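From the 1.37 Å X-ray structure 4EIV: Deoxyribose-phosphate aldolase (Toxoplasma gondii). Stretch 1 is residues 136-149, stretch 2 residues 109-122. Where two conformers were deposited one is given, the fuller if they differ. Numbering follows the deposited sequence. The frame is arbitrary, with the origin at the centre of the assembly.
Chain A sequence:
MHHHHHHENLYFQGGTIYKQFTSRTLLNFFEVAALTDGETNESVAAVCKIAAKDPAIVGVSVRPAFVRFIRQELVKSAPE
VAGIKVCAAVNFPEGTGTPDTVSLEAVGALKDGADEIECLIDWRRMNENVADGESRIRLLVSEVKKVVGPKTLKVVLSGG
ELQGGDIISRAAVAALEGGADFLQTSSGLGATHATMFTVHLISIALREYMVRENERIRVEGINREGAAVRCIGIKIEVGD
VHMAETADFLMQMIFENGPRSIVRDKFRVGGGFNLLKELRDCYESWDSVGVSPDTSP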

# COMPACT_ATOMS: atom_id res chain seq x y z
N ARG A 136 -34.01 -10.08 7.28
CA ARG A 136 -34.26 -8.75 6.75
C ARG A 136 -32.98 -8.19 6.12
O ARG A 136 -33.05 -7.51 5.09
CB ARG A 136 -34.82 -7.83 7.83
CG ARG A 136 -36.25 -8.22 8.25
CD ARG A 136 -36.67 -7.47 9.49
NE ARG A 136 -38.07 -7.76 9.81
CZ ARG A 136 -39.12 -7.05 9.40
NH1 ARG A 136 -40.34 -7.46 9.74
NH2 ARG A 136 -38.99 -5.95 8.67
N ILE A 137 -31.83 -8.40 6.76
CA ILE A 137 -30.57 -7.91 6.18
C ILE A 137 -30.31 -8.54 4.82
O ILE A 137 -29.97 -7.86 3.86
CB ILE A 137 -29.35 -8.20 7.10
CG1 ILE A 137 -29.40 -7.37 8.38
CG2 ILE A 137 -28.02 -7.93 6.38
CD1 ILE A 137 -28.44 -7.81 9.49
N ARG A 138 -30.44 -9.86 4.75
CA ARG A 138 -30.14 -10.57 3.51
C ARG A 138 -30.98 -10.12 2.33
O ARG A 138 -30.49 -10.07 1.21
CB ARG A 138 -30.27 -12.07 3.70
CG ARG A 138 -29.21 -12.69 4.57
CD ARG A 138 -29.23 -14.23 4.47
NE ARG A 138 -30.49 -14.81 4.95
CZ ARG A 138 -30.71 -15.20 6.20
NH1 ARG A 138 -31.88 -15.71 6.55
NH2 ARG A 138 -29.75 -15.09 7.11
N LEU A 139 -32.25 -9.79 2.59
CA LEU A 139 -33.16 -9.36 1.53
C LEU A 139 -32.96 -7.89 1.18
O LEU A 139 -33.09 -7.50 0.03
CB LEU A 139 -34.60 -9.62 1.93
CG LEU A 139 -35.59 -9.36 0.80
CD1 LEU A 139 -35.38 -10.23 -0.46
CD2 LEU A 139 -37.02 -9.54 1.33
N LEU A 140 -32.69 -7.05 2.18
CA LEU A 140 -32.36 -5.65 1.90
C LEU A 140 -31.10 -5.58 1.02
O LEU A 140 -31.10 -4.96 -0.05
CB LEU A 140 -32.11 -4.90 3.23
CG LEU A 140 -31.62 -3.47 3.08
CD1 LEU A 140 -32.59 -2.55 2.29
CD2 LEU A 140 -31.30 -2.90 4.47
N VAL A 141 -30.04 -6.22 1.48
CA VAL A 141 -28.75 -6.15 0.82
C VAL A 141 -28.82 -6.76 -0.58
O VAL A 141 -28.30 -6.18 -1.55
CB VAL A 141 -27.64 -6.79 1.67
CG1 VAL A 141 -26.28 -6.80 0.92
CG2 VAL A 141 -27.44 -6.05 2.95
N SER A 142 -29.45 -7.92 -0.72
CA SER A 142 -29.52 -8.55 -2.04
C SER A 142 -30.34 -7.75 -3.06
O SER A 142 -30.01 -7.73 -4.25
CB SER A 142 -30.02 -10.00 -1.95
OG SER A 142 -31.34 -10.09 -1.44
N GLU A 143 -31.43 -7.13 -2.61
CA GLU A 143 -32.24 -6.27 -3.46
C GLU A 143 -31.51 -5.01 -3.88
O GLU A 143 -31.57 -4.61 -5.04
CB GLU A 143 -33.57 -5.97 -2.78
CG GLU A 143 -34.49 -7.19 -2.79
CD GLU A 143 -34.89 -7.61 -4.17
OE1 GLU A 143 -34.76 -8.82 -4.50
OE2 GLU A 143 -35.29 -6.72 -4.96
N VAL A 144 -30.81 -4.39 -2.94
CA VAL A 144 -30.03 -3.19 -3.27
C VAL A 144 -28.88 -3.56 -4.21
O VAL A 144 -28.58 -2.83 -5.17
CB VAL A 144 -29.55 -2.46 -1.99
CG1 VAL A 144 -28.58 -1.31 -2.34
CG2 VAL A 144 -30.75 -1.92 -1.22
N LYS A 145 -28.21 -4.68 -3.94
CA LYS A 145 -27.10 -5.10 -4.83
C LYS A 145 -27.53 -5.29 -6.28
O LYS A 145 -26.76 -5.02 -7.18
CB LYS A 145 -26.41 -6.38 -4.31
CG LYS A 145 -25.14 -6.81 -5.07
CD LYS A 145 -24.06 -5.73 -5.23
CE LYS A 145 -22.87 -6.20 -6.10
NZ LYS A 145 -21.81 -5.13 -6.36
N LYS A 146 -28.77 -5.74 -6.49
CA LYS A 146 -29.30 -5.91 -7.85
C LYS A 146 -29.29 -4.61 -8.64
O LYS A 146 -29.03 -4.62 -9.84
CB LYS A 146 -30.73 -6.45 -7.82
CG LYS A 146 -30.87 -7.92 -7.45
CD LYS A 146 -32.34 -8.34 -7.48
CE LYS A 146 -32.53 -9.78 -7.02
NZ LYS A 146 -33.98 -10.13 -6.90
N VAL A 147 -29.60 -3.50 -7.97
CA VAL A 147 -29.64 -2.20 -8.65
C VAL A 147 -28.30 -1.51 -8.73
O VAL A 147 -28.07 -0.71 -9.63
CB VAL A 147 -30.74 -1.25 -8.06
CG1 VAL A 147 -32.13 -1.93 -8.13
CG2 VAL A 147 -30.43 -0.82 -6.67
N VAL A 148 -27.39 -1.81 -7.81
CA VAL A 148 -26.05 -1.21 -7.87
C VAL A 148 -25.22 -1.87 -8.96
O VAL A 148 -24.33 -1.25 -9.55
CB VAL A 148 -25.33 -1.30 -6.52
CG1 VAL A 148 -26.15 -0.62 -5.42
CG2 VAL A 148 -25.03 -2.71 -6.20
N GLY A 149 -25.51 -3.13 -9.27
CA GLY A 149 -24.80 -3.84 -10.33
C GLY A 149 -23.34 -3.99 -9.93
O GLY A 149 -23.05 -4.33 -8.79
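Stretch 2 (109-122) ALKDGADEIECLID

The packing of a helix against a β-strand in α/β proteins follows a simple rule: side chains alternate along the strand, so every second residue faces the helix, and the helix answers with residues spaced three or four apart. Deoxyribose-phosphate aldolase from Toxoplasma gondii offers a compact example. Helix 136-148 lies nearly antiparallel to strand 116-120, with an angle of 160° between their N-to-C directions and a closest axial approach of 9.9 Å. Progress along the strand is therefore progress backward along the helix.

Stretch 2 opens in the closing turn of a helix that begins earlier in the chain. Leu 110, in the mt rotamer, reaches the C-terminal end of the partner helix, where its CD1 lies 3.6 Å from Val 147 O and 3.7 Å from Val 148 CA. The chain then leaves helical geometry at Gly 113, whose positive phi (112°) belongs to a Schellman motif: Gly 113 N bonds to Leu 110 O at 3.1 Å and Ala 114 N to Ala 109 O at 3.0 Å. A CB at these backbone angles would be jammed against the carbonyl oxygen of Asp 112, reason enough for glycine. From Asp 112 to Asp 115 the chain makes no contact with the helix.

The strand restores the contact in alternating fashion. Glu 116 points away, whereas Ile 117 points toward the helix and places CG1 3.7 Å from Val 148 CG1 and CG2 4.3 Å from Val 144 CG1. Glu 118 is out of reach of the helix, its carboxylate hydrogen-bonded elsewhere in the structure. Cys 119 returns to the interface, its SG 4.3 Å from Val 144 CG2 and 3.9 Å from Leu 140 CD2. Thus Val 148, Val 144 and Leu 140, spaced at intervals of four, meet a strand periodicity of two. The CA-to-CB bond of Leu 120 points away from the helix, yet its carbonyl O still lies 3.7 Å from Leu 140 CD2.

Beyond the strand, Ile 121 points toward the helix and packs its CD1 3.6 Å from Ile 137 CD1; here the CA atoms of Ile 121 and Ile 137 are 6.2 Å apart. No direct hydrogen bond joins the two stretches, and the contact, burying 462 Å² in total, is chiefly apolar. At its far end a water adds a polar link: it donates to Asp 122 OD2 at 2.7 Å and accepts from Arg 136 NH2 at 2.9 Å, bridging two side chains that do not touch directly.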

# COMPACT_ATOMS: atom_id res chain seq x y z
N ALA A 109 -29.69 7.78 -6.81
CA ALA A 109 -28.36 8.25 -6.50
C ALA A 109 -27.39 7.90 -7.62
O ALA A 109 -26.57 8.73 -8.03
CB ALA A 109 -27.88 7.65 -5.19
N LEU A 110 -27.51 6.67 -8.13
CA LEU A 110 -26.65 6.20 -9.21
C LEU A 110 -26.94 7.02 -10.49
O LEU A 110 -26.01 7.44 -11.18
CB LEU A 110 -26.85 4.69 -9.44
CG LEU A 110 -26.36 3.83 -8.27
CD1 LEU A 110 -26.91 2.40 -8.37
CD2 LEU A 110 -24.84 3.83 -8.15
N LYS A 111 -28.21 7.31 -10.74
CA LYS A 111 -28.59 8.14 -11.90
C LYS A 111 -27.95 9.52 -11.81
O LYS A 111 -27.49 10.08 -12.82
CB LYS A 111 -30.11 8.31 -11.92
CG LYS A 111 -30.67 9.14 -13.07
CD LYS A 111 -32.13 9.52 -12.81
CE LYS A 111 -33.03 8.31 -12.46
NZ LYS A 111 -34.47 8.70 -12.33
N ASP A 112 -27.95 10.08 -10.60
CA ASP A 112 -27.39 11.40 -10.32
C ASP A 112 -25.87 11.47 -10.32
O ASP A 112 -25.32 12.56 -10.18
CB ASP A 112 -27.96 11.95 -9.00
CG ASP A 112 -29.45 12.26 -9.09
OD1 ASP A 112 -30.01 12.26 -10.21
OD2 ASP A 112 -30.09 12.50 -8.03
N GLY A 113 -25.19 10.33 -10.47
CA GLY A 113 -23.72 10.27 -10.55
C GLY A 113 -22.96 9.62 -9.40
O GLY A 113 -21.73 9.67 -9.37
N ALA A 114 -23.65 8.98 -8.46
CA ALA A 114 -22.96 8.33 -7.34
C ALA A 114 -22.08 7.19 -7.82
O ALA A 114 -22.46 6.45 -8.74
CB ALA A 114 -23.97 7.82 -6.34
N ASP A 115 -20.92 7.03 -7.21
CA ASP A 115 -19.99 5.97 -7.57
C ASP A 115 -20.15 4.73 -6.71
O ASP A 115 -19.82 3.62 -7.13
CB ASP A 115 -18.56 6.48 -7.40
CG ASP A 115 -18.28 7.69 -8.25
OD1 ASP A 115 -18.14 7.53 -9.48
OD2 ASP A 115 -18.24 8.79 -7.69
N GLU A 116 -20.61 4.91 -5.48
CA GLU A 116 -20.80 3.80 -4.53
C GLU A 116 -22.05 4.07 -3.72
O GLU A 116 -22.55 5.19 -3.68
CB GLU A 116 -19.61 3.65 -3.57
CG GLU A 116 -18.26 3.46 -4.22
CD GLU A 116 -17.16 3.05 -3.25
OE1 GLU A 116 -17.47 2.53 -2.15
OE2 GLU A 116 -15.98 3.22 -3.60
N ILE A 117 -22.55 3.01 -3.09
CA ILE A 117 -23.73 3.08 -2.24
C ILE A 117 -23.36 2.56 -0.85
O ILE A 117 -22.68 1.54 -0.73
CB ILE A 117 -24.89 2.24 -2.81
CG1 ILE A 117 -25.38 2.80 -4.15
CG2 ILE A 117 -26.07 2.18 -1.82
CD1 ILE A 117 -25.86 4.26 -4.11
N GLU A 118 -23.79 3.27 0.19
CA GLU A 118 -23.57 2.88 1.58
C GLU A 118 -24.93 2.67 2.23
O GLU A 118 -25.64 3.64 2.53
CB GLU A 118 -22.72 3.93 2.28
CG GLU A 118 -21.33 4.02 1.60
CD GLU A 118 -20.39 5.08 2.16
OE1 GLU A 118 -19.17 4.89 1.97
OE2 GLU A 118 -20.83 6.08 2.77
N CYS A 119 -25.29 1.40 2.47
CA CYS A 119 -26.63 1.04 2.92
C CYS A 119 -26.67 0.66 4.40
O CYS A 119 -26.07 -0.32 4.81
CB CYS A 119 -27.11 -0.12 2.05
SG CYS A 119 -28.78 -0.69 2.45
N LEU A 120 -27.45 1.40 5.18
CA LEU A 120 -27.63 1.08 6.59
C LEU A 120 -28.66 -0.03 6.72
O LEU A 120 -29.66 -0.03 6.02
CB LEU A 120 -28.06 2.33 7.35
CG LEU A 120 -28.26 2.28 8.87
CD1 LEU A 120 -26.97 1.84 9.59
CD2 LEU A 120 -28.73 3.62 9.41
N ILE A 121 -28.39 -0.98 7.60
CA ILE A 121 -29.32 -2.05 7.90
C ILE A 121 -30.35 -1.62 8.96
O ILE A 121 -30.14 -0.65 9.69
CB ILE A 121 -28.59 -3.35 8.38
CG1 ILE A 121 -27.87 -3.14 9.72
CG2 ILE A 121 -27.63 -3.84 7.31
CD1 ILE A 121 -27.43 -4.46 10.40
N ASP A 122 -31.41 -2.43 9.10
CA ASP A 122 -32.39 -2.23 10.17
C ASP A 122 -31.79 -2.94 11.38
O ASP A 122 -32.17 -4.05 11.76
CB ASP A 122 -33.75 -2.81 9.76
CG ASP A 122 -34.90 -2.32 10.65
OD1 ASP A 122 -34.65 -1.69 11.72
OD2 ASP A 122 -36.08 -2.56 10.26
O HOH W 1 -36.68 -4.22 8.21